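Local structure of particle-associated glycoside hydrolase (Acinetobacter phage Fri1, 6C72) at residues V19-V24 / T40-A46; H35-T41 / A53-D58; S183-V189 / S216-F220; K356-R362 / F379-S385; L408-S412 / D430-N436. The protein degrades the capsular polysaccharide of Acinetobacter baumannii during phage entry, probably by hydrolysing its glycosidic bonds. All blocks are in the same frame, centred on the assembly; numbering follows the deposited sequence.

Overall arrangement
Contacts 1 and 2 share strand 38-41 and belong to one small mixed sheet at the N-terminal end of the chain; their centres lie about 11 Å apart. Contacts 3, 4 and 5 belong to coils of the parallel beta-helix that follows. Contact 3 has its centre about 34 Å from that of contact 1 and about 30 Å from that of contact 4. Contacts 4 and 5 lie side by side, centres about 12 Å apart, and touch through a probable hydrogen bond of 3.1 Å from Ala-383 N to Phe-411 O. Contacts 2 and 3 both touch the third subunit. One bound zinc ion lies about 8 Å from the side chain of Asn-217 in contact 3, and another about 6 Å from that of Lys-356 in contact 4.

Contact 1: residues V19-V24 / T40-A46; sequences VQVDSV and TTTSYVA
Val-24 lays its CG2 methyl over one face of the Tyr-44 ring, 3.7 Å from the ring centroid, in a CH-pi contact. The tyrosine starts out pointing away, but CG lies anti to the backbone N (chi1 -164°) and the ring comes back to the valine. Val-24 N also donates to Tyr-44 O at 3.0 Å. This bond is nearly straight, at 171°, and uses a carbonyl lone pair. The ring is also tied down by its OH, bonded to Gly-67 O. Strands 19-21 and 38-41 with helix 24-27 form a beta-alpha-beta unit, and the two strands pair in parallel: Val-21 N bonds to Thr-40 O at 3.1 Å. Val-21 O is gripped twice by Thr-42, at 2.8 Å by its N and at 3.0 Å by OG1, the hydroxyl coming from above the carbonyl plane. The side of Asp-22 and Ala-46 is exposed and looser. Ala-46 CB rests 3.7 Å from Ser-23 CB, and Asp-22 O receives a weak bond from Ser-43 N.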
# COMPACT_ATOMS: atom_id res chain seq x y z
N VAL A 19 -38.30 -4.97 -42.30
CA VAL A 19 -38.63 -3.58 -42.61
C VAL A 19 -37.37 -2.71 -42.47
O VAL A 19 -36.58 -2.88 -41.54
CB VAL A 19 -39.77 -3.10 -41.69
CG1 VAL A 19 -40.08 -1.63 -41.93
CG2 VAL A 19 -41.00 -3.94 -41.92
N GLN A 20 -37.21 -1.77 -43.39
CA GLN A 20 -36.09 -0.82 -43.38
C GLN A 20 -36.62 0.54 -43.79
O GLN A 20 -37.10 0.70 -44.92
CB GLN A 20 -34.97 -1.26 -44.34
CG GLN A 20 -33.63 -0.52 -44.15
CD GLN A 20 -32.53 -0.93 -45.15
OE1 GLN A 20 -32.63 -1.93 -45.87
NE2 GLN A 20 -31.47 -0.13 -45.19
N VAL A 21 -36.56 1.51 -42.89
CA VAL A 21 -37.00 2.87 -43.17
C VAL A 21 -35.85 3.82 -42.88
O VAL A 21 -34.79 3.42 -42.39
CB VAL A 21 -38.27 3.27 -42.39
CG1 VAL A 21 -39.44 2.39 -42.82
CG2 VAL A 21 -38.04 3.15 -40.91
N ASP A 22 -36.04 5.10 -43.23
CA ASP A 22 -34.97 6.09 -43.18
C ASP A 22 -34.97 6.94 -41.92
O ASP A 22 -34.00 7.67 -41.69
CB ASP A 22 -35.01 6.99 -44.43
CG ASP A 22 -36.31 7.78 -44.55
OD1 ASP A 22 -37.18 7.67 -43.67
OD2 ASP A 22 -36.46 8.50 -45.56
N SER A 23 -36.02 6.88 -41.10
CA SER A 23 -36.11 7.72 -39.91
C SER A 23 -37.22 7.19 -39.02
O SER A 23 -38.00 6.32 -39.42
CB SER A 23 -36.36 9.19 -40.26
OG SER A 23 -37.66 9.35 -40.80
N VAL A 24 -37.29 7.75 -37.81
CA VAL A 24 -38.38 7.41 -36.89
C VAL A 24 -39.71 7.91 -37.43
O VAL A 24 -40.73 7.22 -37.33
CB VAL A 24 -38.08 7.97 -35.48
CG1 VAL A 24 -39.36 8.11 -34.68
CG2 VAL A 24 -37.12 7.06 -34.73
N THR A 40 -35.84 -1.76 -38.93
CA THR A 40 -34.54 -1.12 -38.75
C THR A 40 -34.58 0.27 -39.37
O THR A 40 -34.89 0.41 -40.56
CB THR A 40 -33.43 -1.98 -39.36
OG1 THR A 40 -33.24 -3.14 -38.55
CG2 THR A 40 -32.12 -1.19 -39.44
N THR A 41 -34.32 1.28 -38.56
CA THR A 41 -34.23 2.66 -39.02
C THR A 41 -32.82 2.98 -39.49
O THR A 41 -31.84 2.53 -38.90
CB THR A 41 -34.62 3.65 -37.92
OG1 THR A 41 -33.82 3.41 -36.76
CG2 THR A 41 -36.10 3.52 -37.57
N THR A 42 -32.73 3.73 -40.59
CA THR A 42 -31.45 4.21 -41.08
C THR A 42 -30.85 5.25 -40.13
O THR A 42 -29.66 5.19 -39.81
CB THR A 42 -31.62 4.82 -42.47
OG1 THR A 42 -32.00 3.81 -43.41
CG2 THR A 42 -30.35 5.52 -42.91
N SER A 43 -31.66 6.22 -39.72
CA SER A 43 -31.28 7.23 -38.74
C SER A 43 -32.47 7.49 -37.84
O SER A 43 -33.57 7.00 -38.08
CB SER A 43 -30.84 8.53 -39.40
OG SER A 43 -29.96 8.28 -40.47
N TYR A 44 -32.25 8.30 -36.80
CA TYR A 44 -33.41 8.82 -36.08
C TYR A 44 -34.07 9.93 -36.89
O TYR A 44 -35.24 9.82 -37.27
CB TYR A 44 -33.01 9.33 -34.70
CG TYR A 44 -34.18 9.53 -33.77
CD1 TYR A 44 -35.01 10.64 -33.87
CD2 TYR A 44 -34.46 8.60 -32.77
CE1 TYR A 44 -36.08 10.80 -33.02
CE2 TYR A 44 -35.50 8.76 -31.92
CZ TYR A 44 -36.30 9.86 -32.04
OH TYR A 44 -37.35 10.01 -31.18
N VAL A 45 -33.34 11.00 -37.18
CA VAL A 45 -33.78 12.04 -38.10
C VAL A 45 -33.22 11.75 -39.49
O VAL A 45 -32.01 11.54 -39.65
CB VAL A 45 -33.36 13.44 -37.62
CG1 VAL A 45 -33.69 14.49 -38.67
CG2 VAL A 45 -34.08 13.77 -36.32
N ALA A 46 -34.10 11.75 -40.49
CA ALA A 46 -33.72 11.30 -41.83
C ALA A 46 -32.53 12.08 -42.36
O ALA A 46 -32.48 13.31 -42.28
CB ALA A 46 -34.91 11.44 -42.78

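Contact 2: residues H35-T41 / A53-D58; sequences HNQKATT and ATYLWD
Thr-41 and Tyr-55 are brought together by their first torsions: at chi1 55° Thr-41 holds CG2 anti to its carbonyl carbon, facing the tyrosine, and OG1 where Ala-53 N can reach it, while at chi1 -58° Tyr-55 CG lies beside its own N. The threonine side chain crosses the tyrosine at about a right angle, with CG2 3.7 Å from Tyr-55 CE1. Strands 38-41 and 54-58 are an antiparallel pair within the five-stranded mixed sheet of the N-terminal region. Ala-39 and Tyr-55 form its hydrogen-bonded pair. Tyr-55 N gives the shorter of the two bonds, 2.8 Å to Ala-39 O, which also lies at the edge of the tyrosine ring. Thr-40 and Thr-54 are a non-hydrogen-bonded pair on the face that also carries Lys-38 and Leu-56; their OG1 atoms stay 3.7 Å apart. Before strand 38-41 begins, Asn-36 N donates to Trp-57 O at 2.9 Å, in the carbonyl plane. The Asn-36 side chain crosses Leu-56, with OD1 3.8 Å from Leu-56 CB. The opposite face of the sheet, with Ala-39 and Tyr-55, packs on Leu-27 and Trp-81. Thr-41 OG1 accepts from Ala-53 N at 2.8 Å, and a water donates to Tyr-55 OH.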
# COMPACT_ATOMS: atom_id res chain seq x y z
N HIS A 35 -46.69 -10.23 -35.15
CA HIS A 35 -46.16 -9.98 -33.82
C HIS A 35 -44.64 -10.08 -33.83
O HIS A 35 -44.07 -11.06 -34.32
CB HIS A 35 -46.76 -10.98 -32.82
CG HIS A 35 -46.32 -10.77 -31.40
ND1 HIS A 35 -46.48 -9.57 -30.73
CD2 HIS A 35 -45.74 -11.61 -30.51
CE1 HIS A 35 -46.01 -9.68 -29.50
NE2 HIS A 35 -45.56 -10.91 -29.34
N ASN A 36 -43.99 -9.05 -33.31
CA ASN A 36 -42.53 -9.00 -33.18
C ASN A 36 -41.85 -9.08 -34.54
O ASN A 36 -40.88 -9.81 -34.74
CB ASN A 36 -42.03 -10.10 -32.24
CG ASN A 36 -42.35 -9.81 -30.78
OD1 ASN A 36 -42.31 -8.67 -30.33
ND2 ASN A 36 -42.68 -10.86 -30.03
N GLN A 37 -42.37 -8.31 -35.50
CA GLN A 37 -41.70 -8.13 -36.77
C GLN A 37 -40.51 -7.18 -36.61
O GLN A 37 -40.57 -6.22 -35.84
CB GLN A 37 -42.64 -7.58 -37.83
CG GLN A 37 -41.99 -7.46 -39.20
CD GLN A 37 -42.89 -6.82 -40.24
OE1 GLN A 37 -43.89 -6.18 -39.91
NE2 GLN A 37 -42.53 -6.98 -41.50
N LYS A 38 -39.45 -7.45 -37.36
CA LYS A 38 -38.22 -6.68 -37.30
C LYS A 38 -38.33 -5.41 -38.15
O LYS A 38 -38.77 -5.46 -39.30
CB LYS A 38 -37.06 -7.53 -37.81
CG LYS A 38 -35.66 -6.93 -37.69
CD LYS A 38 -34.62 -8.00 -38.00
CE LYS A 38 -33.24 -7.41 -38.25
NZ LYS A 38 -32.25 -8.46 -38.63
N ALA A 39 -37.94 -4.28 -37.57
CA ALA A 39 -37.80 -3.03 -38.30
C ALA A 39 -36.48 -2.38 -37.94
O ALA A 39 -36.03 -2.45 -36.79
CB ALA A 39 -38.93 -2.05 -38.00
N THR A 40 -35.84 -1.76 -38.93
CA THR A 40 -34.54 -1.12 -38.75
C THR A 40 -34.58 0.27 -39.37
O THR A 40 -34.89 0.41 -40.56
CB THR A 40 -33.43 -1.98 -39.36
OG1 THR A 40 -33.24 -3.14 -38.55
CG2 THR A 40 -32.12 -1.19 -39.44
N THR A 41 -34.32 1.28 -38.56
CA THR A 41 -34.23 2.66 -39.02
C THR A 41 -32.82 2.98 -39.49
O THR A 41 -31.84 2.53 -38.90
CB THR A 41 -34.62 3.65 -37.92
OG1 THR A 41 -33.82 3.41 -36.76
CG2 THR A 41 -36.10 3.52 -37.57
N ALA A 53 -31.69 2.26 -35.27
CA ALA A 53 -31.94 1.27 -34.24
C ALA A 53 -32.81 0.14 -34.80
O ALA A 53 -33.21 0.15 -35.97
CB ALA A 53 -32.59 1.92 -33.02
N THR A 54 -33.06 -0.85 -33.95
CA THR A 54 -33.86 -2.02 -34.28
C THR A 54 -35.08 -2.06 -33.37
O THR A 54 -34.97 -1.83 -32.16
CB THR A 54 -33.04 -3.30 -34.13
OG1 THR A 54 -31.96 -3.27 -35.07
CG2 THR A 54 -33.89 -4.53 -34.40
N TYR A 55 -36.23 -2.37 -33.96
CA TYR A 55 -37.50 -2.34 -33.26
C TYR A 55 -38.27 -3.63 -33.47
O TYR A 55 -38.06 -4.35 -34.45
CB TYR A 55 -38.35 -1.15 -33.73
CG TYR A 55 -37.67 0.19 -33.54
CD1 TYR A 55 -36.75 0.67 -34.46
CD2 TYR A 55 -37.98 1.00 -32.44
CE1 TYR A 55 -36.13 1.89 -34.29
CE2 TYR A 55 -37.37 2.23 -32.27
CZ TYR A 55 -36.45 2.67 -33.19
OH TYR A 55 -35.85 3.89 -33.02
N LEU A 56 -39.15 -3.93 -32.52
CA LEU A 56 -40.06 -5.07 -32.60
C LEU A 56 -41.50 -4.57 -32.55
O LEU A 56 -41.85 -3.74 -31.72
CB LEU A 56 -39.81 -6.07 -31.47
CG LEU A 56 -38.49 -6.84 -31.47
CD1 LEU A 56 -38.47 -7.89 -30.37
CD2 LEU A 56 -38.24 -7.48 -32.83
N TRP A 57 -42.33 -5.10 -33.44
CA TRP A 57 -43.70 -4.62 -33.58
C TRP A 57 -44.59 -5.21 -32.49
O TRP A 57 -44.59 -6.42 -32.27
CB TRP A 57 -44.24 -4.98 -34.96
CG TRP A 57 -45.68 -4.66 -35.18
CD1 TRP A 57 -46.70 -5.55 -35.36
CD2 TRP A 57 -46.26 -3.35 -35.26
NE1 TRP A 57 -47.88 -4.87 -35.54
CE2 TRP A 57 -47.64 -3.52 -35.47
CE3 TRP A 57 -45.75 -2.05 -35.15
CZ2 TRP A 57 -48.52 -2.44 -35.60
CZ3 TRP A 57 -46.62 -0.99 -35.27
CH2 TRP A 57 -48.00 -1.19 -35.49
N ASP A 58 -45.32 -4.35 -31.79
CA ASP A 58 -46.34 -4.77 -30.83
C ASP A 58 -47.66 -4.17 -31.31
O ASP A 58 -47.86 -2.96 -31.23
CB ASP A 58 -46.00 -4.32 -29.41
CG ASP A 58 -46.89 -4.98 -28.35
OD1 ASP A 58 -47.72 -5.85 -28.69
OD2 ASP A 58 -46.74 -4.64 -27.15
O HOH W 1 -34.15 5.04 -34.98

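Contact 3: residues S183-V189 / S216-F220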
# COMPACT_ATOMS: atom_id res chain seq x y z
N SER A 183 -24.37 21.57 -18.96
CA SER A 183 -25.65 21.55 -18.27
C SER A 183 -26.63 22.51 -18.93
O SER A 183 -26.24 23.43 -19.66
CB SER A 183 -25.48 21.92 -16.80
OG SER A 183 -26.73 21.93 -16.15
N SER A 184 -27.91 22.31 -18.65
CA SER A 184 -28.95 23.20 -19.14
C SER A 184 -29.26 24.35 -18.19
O SER A 184 -30.07 25.21 -18.54
CB SER A 184 -30.23 22.42 -19.42
OG SER A 184 -30.70 21.77 -18.25
N ASP A 185 -28.65 24.39 -17.00
CA ASP A 185 -28.83 25.50 -16.06
C ASP A 185 -27.53 25.67 -15.26
O ASP A 185 -26.47 25.19 -15.66
CB ASP A 185 -30.06 25.26 -15.16
CG ASP A 185 -29.94 24.01 -14.27
OD1 ASP A 185 -28.81 23.53 -14.00
OD2 ASP A 185 -30.99 23.49 -13.85
N GLY A 186 -27.63 26.34 -14.10
CA GLY A 186 -26.50 26.65 -13.26
C GLY A 186 -26.21 25.67 -12.14
O GLY A 186 -25.33 25.95 -11.32
N SER A 187 -26.89 24.53 -12.10
CA SER A 187 -26.75 23.60 -10.98
C SER A 187 -25.57 22.66 -11.20
O SER A 187 -24.45 22.96 -10.78
CB SER A 187 -28.06 22.84 -10.76
OG SER A 187 -28.54 22.27 -11.97
N GLN A 188 -25.80 21.52 -11.85
CA GLN A 188 -24.73 20.57 -12.12
C GLN A 188 -24.99 19.89 -13.46
O GLN A 188 -26.10 19.94 -13.99
CB GLN A 188 -24.59 19.52 -11.01
CG GLN A 188 -25.69 18.48 -10.94
CD GLN A 188 -26.98 19.05 -10.37
OE1 GLN A 188 -26.97 19.76 -9.36
NE2 GLN A 188 -28.11 18.73 -11.00
N VAL A 189 -23.94 19.27 -14.01
CA VAL A 189 -24.12 18.50 -15.24
C VAL A 189 -24.63 17.11 -14.92
O VAL A 189 -25.65 16.66 -15.47
CB VAL A 189 -22.81 18.43 -16.04
CG1 VAL A 189 -23.03 17.66 -17.34
CG2 VAL A 189 -22.25 19.81 -16.33
N SER A 216 -22.63 33.51 -15.78
CA SER A 216 -22.53 32.61 -14.63
C SER A 216 -22.55 31.17 -15.11
O SER A 216 -23.52 30.73 -15.73
CB SER A 216 -23.67 32.88 -13.65
OG SER A 216 -23.54 32.08 -12.50
N ASN A 217 -21.47 30.44 -14.83
CA ASN A 217 -21.33 29.08 -15.33
C ASN A 217 -22.03 28.08 -14.42
O ASN A 217 -22.52 28.42 -13.33
CB ASN A 217 -19.86 28.72 -15.48
CG ASN A 217 -19.29 29.15 -16.82
OD1 ASN A 217 -19.96 29.84 -17.58
ND2 ASN A 217 -18.05 28.75 -17.11
N CYS A 218 -22.06 26.84 -14.87
CA CYS A 218 -22.67 25.78 -14.09
C CYS A 218 -21.86 25.51 -12.83
O CYS A 218 -20.63 25.53 -12.85
CB CYS A 218 -22.78 24.52 -14.94
SG CYS A 218 -23.62 23.22 -14.06
N GLY A 219 -22.56 25.27 -11.73
CA GLY A 219 -21.92 25.04 -10.45
C GLY A 219 -20.96 23.87 -10.43
O GLY A 219 -19.76 24.04 -10.16
N PHE A 220 -21.46 22.68 -10.72
CA PHE A 220 -20.68 21.46 -10.62
C PHE A 220 -20.69 20.71 -11.94
O PHE A 220 -21.69 20.70 -12.67
CB PHE A 220 -21.24 20.51 -9.55
CG PHE A 220 -21.34 21.12 -8.17
CD1 PHE A 220 -20.18 21.48 -7.47
CD2 PHE A 220 -22.58 21.32 -7.58
CE1 PHE A 220 -20.28 22.03 -6.19
CE2 PHE A 220 -22.68 21.86 -6.31
CZ PHE A 220 -21.53 22.22 -5.61
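The Phe-220 ring has Gln-188 CB at its edge, near the ring plane, and meets the ring of Tyr-245 at about 30°. The carbon CB of Phe-220 lies 3.8 Å from Gln-188 CB, where the two residues bridge in parallel. Phe-220 N donates to Ser-187 O at 3.0 Å, in the carbonyl plane, and Val-189 N returns a bond to Phe-220 O. Cys-218 packs against segment 183-189. With SG anti to the backbone N (chi1 -176°), the sulfur lies 3.5 Å from Gln-188 CA and 3.6 Å from Ser-183 CB. Gly-219 N meets Gly-186 O at 2.9 Å from above the carbonyl plane. The Asp-185 carboxylate is likewise met from above its plane, by Ser-187 N on OD1, in an Asx turn; OD2 forms a salt bridge with Lys-138. Gln-188 binds Glu-160 and Asn-164 of the third subunit. The chain turns a corner at Val-189. Corners of this kind between parallel strands are characteristic of the parallel beta-helix, the fold of many phage tailspikes.

Contact 4: residues K356-R362 / F379-S385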
# COMPACT_ATOMS: atom_id res chain seq x y z
N LYS A 356 3.21 21.22 -8.64
CA LYS A 356 3.89 22.07 -9.61
C LYS A 356 3.41 23.50 -9.47
O LYS A 356 2.32 23.78 -8.97
CB LYS A 356 3.62 21.58 -11.03
CG LYS A 356 4.22 20.22 -11.35
CD LYS A 356 3.83 19.78 -12.74
CE LYS A 356 4.41 18.42 -13.07
NZ LYS A 356 3.87 17.90 -14.35
N GLY A 357 4.24 24.42 -9.94
CA GLY A 357 3.90 25.82 -9.89
C GLY A 357 3.79 26.33 -8.48
O GLY A 357 4.78 26.31 -7.73
N LYS A 358 2.60 26.77 -8.08
CA LYS A 358 2.41 27.26 -6.72
C LYS A 358 1.84 26.21 -5.78
O LYS A 358 1.72 26.49 -4.58
CB LYS A 358 1.50 28.48 -6.74
CG LYS A 358 1.99 29.64 -7.55
CD LYS A 358 3.13 30.33 -6.86
CE LYS A 358 3.58 31.53 -7.65
NZ LYS A 358 4.61 32.31 -6.91
N ALA A 359 1.53 25.01 -6.26
CA ALA A 359 0.78 24.06 -5.45
C ALA A 359 1.56 23.64 -4.21
O ALA A 359 2.77 23.42 -4.26
CB ALA A 359 0.43 22.83 -6.28
N THR A 360 0.84 23.51 -3.09
CA THR A 360 1.41 23.17 -1.79
C THR A 360 0.32 22.58 -0.90
O THR A 360 -0.87 22.81 -1.12
CB THR A 360 2.05 24.40 -1.13
OG1 THR A 360 2.65 24.03 0.12
CG2 THR A 360 1.01 25.50 -0.91
N ILE A 361 0.73 21.79 0.09
CA ILE A 361 -0.22 21.12 0.98
C ILE A 361 -0.58 22.05 2.12
O ILE A 361 0.31 22.69 2.71
CB ILE A 361 0.37 19.81 1.51
CG1 ILE A 361 0.60 18.82 0.37
CG2 ILE A 361 -0.50 19.23 2.62
CD1 ILE A 361 1.37 17.61 0.80
N ARG A 362 -1.87 22.14 2.43
CA ARG A 362 -2.35 22.94 3.56
C ARG A 362 -3.01 22.04 4.60
O ARG A 362 -4.04 21.41 4.33
CB ARG A 362 -3.33 24.02 3.11
CG ARG A 362 -4.09 24.67 4.29
CD ARG A 362 -4.85 25.92 3.89
NE ARG A 362 -5.81 26.29 4.92
CZ ARG A 362 -6.72 27.26 4.81
NH1 ARG A 362 -6.79 27.98 3.71
NH2 ARG A 362 -7.56 27.51 5.81
N PHE A 379 7.89 18.63 -5.08
CA PHE A 379 7.38 19.94 -4.69
C PHE A 379 8.18 21.02 -5.39
O PHE A 379 9.41 21.07 -5.26
CB PHE A 379 7.44 20.11 -3.17
CG PHE A 379 6.53 19.18 -2.42
CD1 PHE A 379 5.22 19.56 -2.12
CD2 PHE A 379 6.97 17.93 -2.01
CE1 PHE A 379 4.36 18.70 -1.43
CE2 PHE A 379 6.12 17.07 -1.31
CZ PHE A 379 4.80 17.46 -1.03
N ASP A 380 7.49 21.88 -6.17
CA ASP A 380 8.15 23.03 -6.79
C ASP A 380 8.40 24.15 -5.79
O ASP A 380 9.28 24.99 -6.02
CB ASP A 380 7.31 23.59 -7.94
CG ASP A 380 7.49 22.81 -9.22
OD1 ASP A 380 8.25 21.83 -9.22
OD2 ASP A 380 6.84 23.17 -10.23
N THR A 381 7.63 24.21 -4.70
CA THR A 381 7.75 25.27 -3.72
C THR A 381 7.60 24.65 -2.34
O THR A 381 7.89 23.46 -2.18
CB THR A 381 6.71 26.37 -4.01
OG1 THR A 381 6.88 27.48 -3.12
CG2 THR A 381 5.28 25.84 -3.93
N LEU A 382 7.13 25.42 -1.35
CA LEU A 382 6.90 24.90 -0.00
C LEU A 382 6.10 23.61 -0.05
O LEU A 382 5.11 23.49 -0.79
CB LEU A 382 6.10 25.91 0.83
CG LEU A 382 6.60 27.34 1.02
CD1 LEU A 382 5.51 28.13 1.72
CD2 LEU A 382 7.91 27.39 1.80
N ALA A 383 6.52 22.63 0.75
CA ALA A 383 5.71 21.42 0.86
C ALA A 383 4.41 21.68 1.62
O ALA A 383 3.36 21.17 1.22
CB ALA A 383 6.51 20.30 1.52
N PHE A 384 4.45 22.47 2.69
CA PHE A 384 3.29 22.72 3.54
C PHE A 384 3.11 24.22 3.74
O PHE A 384 4.07 24.93 4.04
CB PHE A 384 3.44 22.06 4.92
CG PHE A 384 3.45 20.58 4.86
CD1 PHE A 384 2.26 19.87 4.87
CD2 PHE A 384 4.66 19.89 4.77
CE1 PHE A 384 2.27 18.48 4.81
CE2 PHE A 384 4.67 18.52 4.71
CZ PHE A 384 3.48 17.81 4.73
N SER A 385 1.87 24.68 3.61
CA SER A 385 1.53 26.08 3.89
C SER A 385 0.28 26.06 4.76
O SER A 385 -0.83 25.83 4.27
CB SER A 385 1.32 26.86 2.60
OG SER A 385 1.22 28.25 2.85
O HOH W 2 5.33 22.57 -3.65
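The two segments run in the same direction and pair at Ile-361 and Phe-384: Ile-361 N bonds to Ala-383 O at 2.9 Å, and Ser-385 N to Ile-361 O at 2.7 Å, nearly along the C=O axis. Ile-361 CG2, anti to the backbone N, lies 3.6 Å from Phe-384 CE1, the two side chains side by side. Its other branch ends in CD1, 3.9 Å from Phe-379 CE1 and in the plane of that ring, at its edge. Ala-383 CB sits over the centre of one face of the same ring. Thr-360 turns OG1 anti to its N (chi1 -178°) and gives its proton to Leu-382 O at 2.7 Å, arriving from well above the carbonyl plane. A water accepts from Thr-381 N and lies 2.8 Å from Ala-359 O, linking the two backbones. At the far end a type II' turn runs from Lys-356 to Ala-359. Gly-357 N in this turn binds Asp-380 OD2 at 2.9 Å on the anti side of the carboxylate, and OD1 pairs with Lys-406. The contact joins successive coils of the beta-helix: strands 321-324 and 333-336 pair in parallel with strands 354-357 and 360-363, while strand 412-413 packs on Leu-382, Phe-384 and Ser-385.

Contact 5: residues L408-S412 / D430-N436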
# COMPACT_ATOMS: atom_id res chain seq x y z
N LEU A 408 9.59 29.23 -3.76
CA LEU A 408 10.04 29.48 -2.39
C LEU A 408 10.99 28.39 -1.91
O LEU A 408 10.86 27.22 -2.27
CB LEU A 408 8.84 29.59 -1.44
CG LEU A 408 7.92 30.78 -1.73
CD1 LEU A 408 6.78 30.86 -0.73
CD2 LEU A 408 8.71 32.09 -1.77
N LYS A 409 11.96 28.79 -1.10
CA LYS A 409 13.03 27.90 -0.66
C LYS A 409 12.77 27.23 0.69
O LYS A 409 13.58 26.40 1.12
CB LYS A 409 14.34 28.67 -0.58
CG LYS A 409 14.74 29.37 -1.87
CD LYS A 409 15.21 28.37 -2.89
CE LYS A 409 15.78 29.05 -4.13
NZ LYS A 409 16.33 28.03 -5.06
N GLY A 410 11.69 27.56 1.38
CA GLY A 410 11.44 27.01 2.70
C GLY A 410 10.84 25.62 2.66
O GLY A 410 10.39 25.11 1.63
N PHE A 411 10.86 24.96 3.82
CA PHE A 411 10.18 23.67 3.92
C PHE A 411 8.68 23.87 4.09
O PHE A 411 7.88 23.13 3.51
CB PHE A 411 10.75 22.84 5.06
CG PHE A 411 9.97 21.59 5.36
CD1 PHE A 411 10.21 20.43 4.64
CD2 PHE A 411 9.02 21.57 6.37
CE1 PHE A 411 9.50 19.28 4.91
CE2 PHE A 411 8.31 20.43 6.65
CZ PHE A 411 8.54 19.28 5.92
N SER A 412 8.29 24.86 4.88
CA SER A 412 6.88 25.07 5.21
C SER A 412 6.70 26.51 5.63
O SER A 412 7.66 27.23 5.90
CB SER A 412 6.42 24.11 6.31
OG SER A 412 7.16 24.30 7.50
N ASP A 430 18.16 23.19 -1.97
CA ASP A 430 18.19 24.56 -1.47
C ASP A 430 17.19 24.79 -0.34
O ASP A 430 16.94 25.95 0.02
CB ASP A 430 17.93 25.61 -2.58
CG ASP A 430 19.02 25.64 -3.65
OD1 ASP A 430 20.20 25.39 -3.35
OD2 ASP A 430 18.69 25.99 -4.81
N THR A 431 16.62 23.74 0.23
CA THR A 431 15.60 23.89 1.27
C THR A 431 16.20 24.50 2.53
O THR A 431 17.16 23.96 3.09
CB THR A 431 14.97 22.54 1.61
OG1 THR A 431 14.64 21.85 0.40
CG2 THR A 431 13.71 22.74 2.45
N THR A 432 15.65 25.62 2.97
CA THR A 432 16.09 26.25 4.21
C THR A 432 15.12 25.96 5.34
O THR A 432 13.89 26.08 5.17
CB THR A 432 16.26 27.76 4.04
OG1 THR A 432 16.53 28.35 5.32
CG2 THR A 432 14.99 28.38 3.45
N PHE A 433 15.66 25.57 6.49
CA PHE A 433 14.91 25.44 7.73
C PHE A 433 15.25 26.56 8.70
O PHE A 433 14.95 26.46 9.90
CB PHE A 433 15.17 24.08 8.39
CG PHE A 433 14.46 22.91 7.73
CD1 PHE A 433 13.19 22.51 8.17
CD2 PHE A 433 15.07 22.19 6.70
CE1 PHE A 433 12.54 21.43 7.58
CE2 PHE A 433 14.42 21.11 6.11
CZ PHE A 433 13.15 20.73 6.55
N GLU A 434 15.90 27.63 8.22
CA GLU A 434 16.23 28.77 9.08
C GLU A 434 14.96 29.39 9.66
O GLU A 434 14.02 29.73 8.93
CB GLU A 434 17.02 29.82 8.29
CG GLU A 434 17.46 31.03 9.14
CD GLU A 434 18.22 32.11 8.35
OE1 GLU A 434 18.25 32.06 7.10
OE2 GLU A 434 18.79 33.03 9.00
N ASN A 435 14.94 29.53 10.99
CA ASN A 435 13.82 30.08 11.75
C ASN A 435 12.55 29.25 11.62
O ASN A 435 11.46 29.73 11.94
CB ASN A 435 13.52 31.53 11.34
CG ASN A 435 14.74 32.41 11.36
OD1 ASN A 435 14.99 33.18 10.43
ND2 ASN A 435 15.54 32.28 12.41
N ASN A 436 12.66 28.01 11.16
CA ASN A 436 11.50 27.13 11.03
C ASN A 436 11.47 26.19 12.23
O ASN A 436 12.28 25.27 12.32
CB ASN A 436 11.54 26.34 9.74
CG ASN A 436 10.22 25.62 9.47
OD1 ASN A 436 9.46 25.38 10.40
ND2 ASN A 436 9.95 25.29 8.21
O HOH W 3 11.39 26.51 6.30
O HOH W 4 6.85 26.14 9.45
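Asp-430 meets Lys-409 in a salt bridge, with Lys-409 NZ 3.1 Å from Asp-430 OD2 on the anti side of the carboxylate. The two side chains run alongside each other, and both have further partners: NZ bonds to Gly-405 O, and Asp-430 OD1 accepts from Thr-452 N. Thr-431 CG2 lies 3.9 Å from Phe-411 CB. Thr-432 N then donates to Lys-409 O at 2.9 Å, and Thr-432 OG1 accepts from Glu-434 N in an ST turn. The bond from Thr-432 N to Lys-409 O links neighbouring coils near the C-terminal end of the beta-helix. Phe-433 packs next. Phe-411 CB stands over one face of its ring, 3.4 Å from Phe-433 CE1. The two rings are near parallel, at 26°, but slid apart, so they barely overlap. Phe-411 gets there with CG anti to the backbone N (chi1 172°), and Phe-398 meets its ring edge to face. A type II turn carries the chain from Phe-433 to Asn-436. Here Asn-436 OD1 caps Val-438 N before helix 438-441, while ND2 donates to Ser-412 OG at 3.0 Å, close to the amide plane. One water accepts from Asn-436 ND2 and Phe-411 N and donates to Thr-432 O.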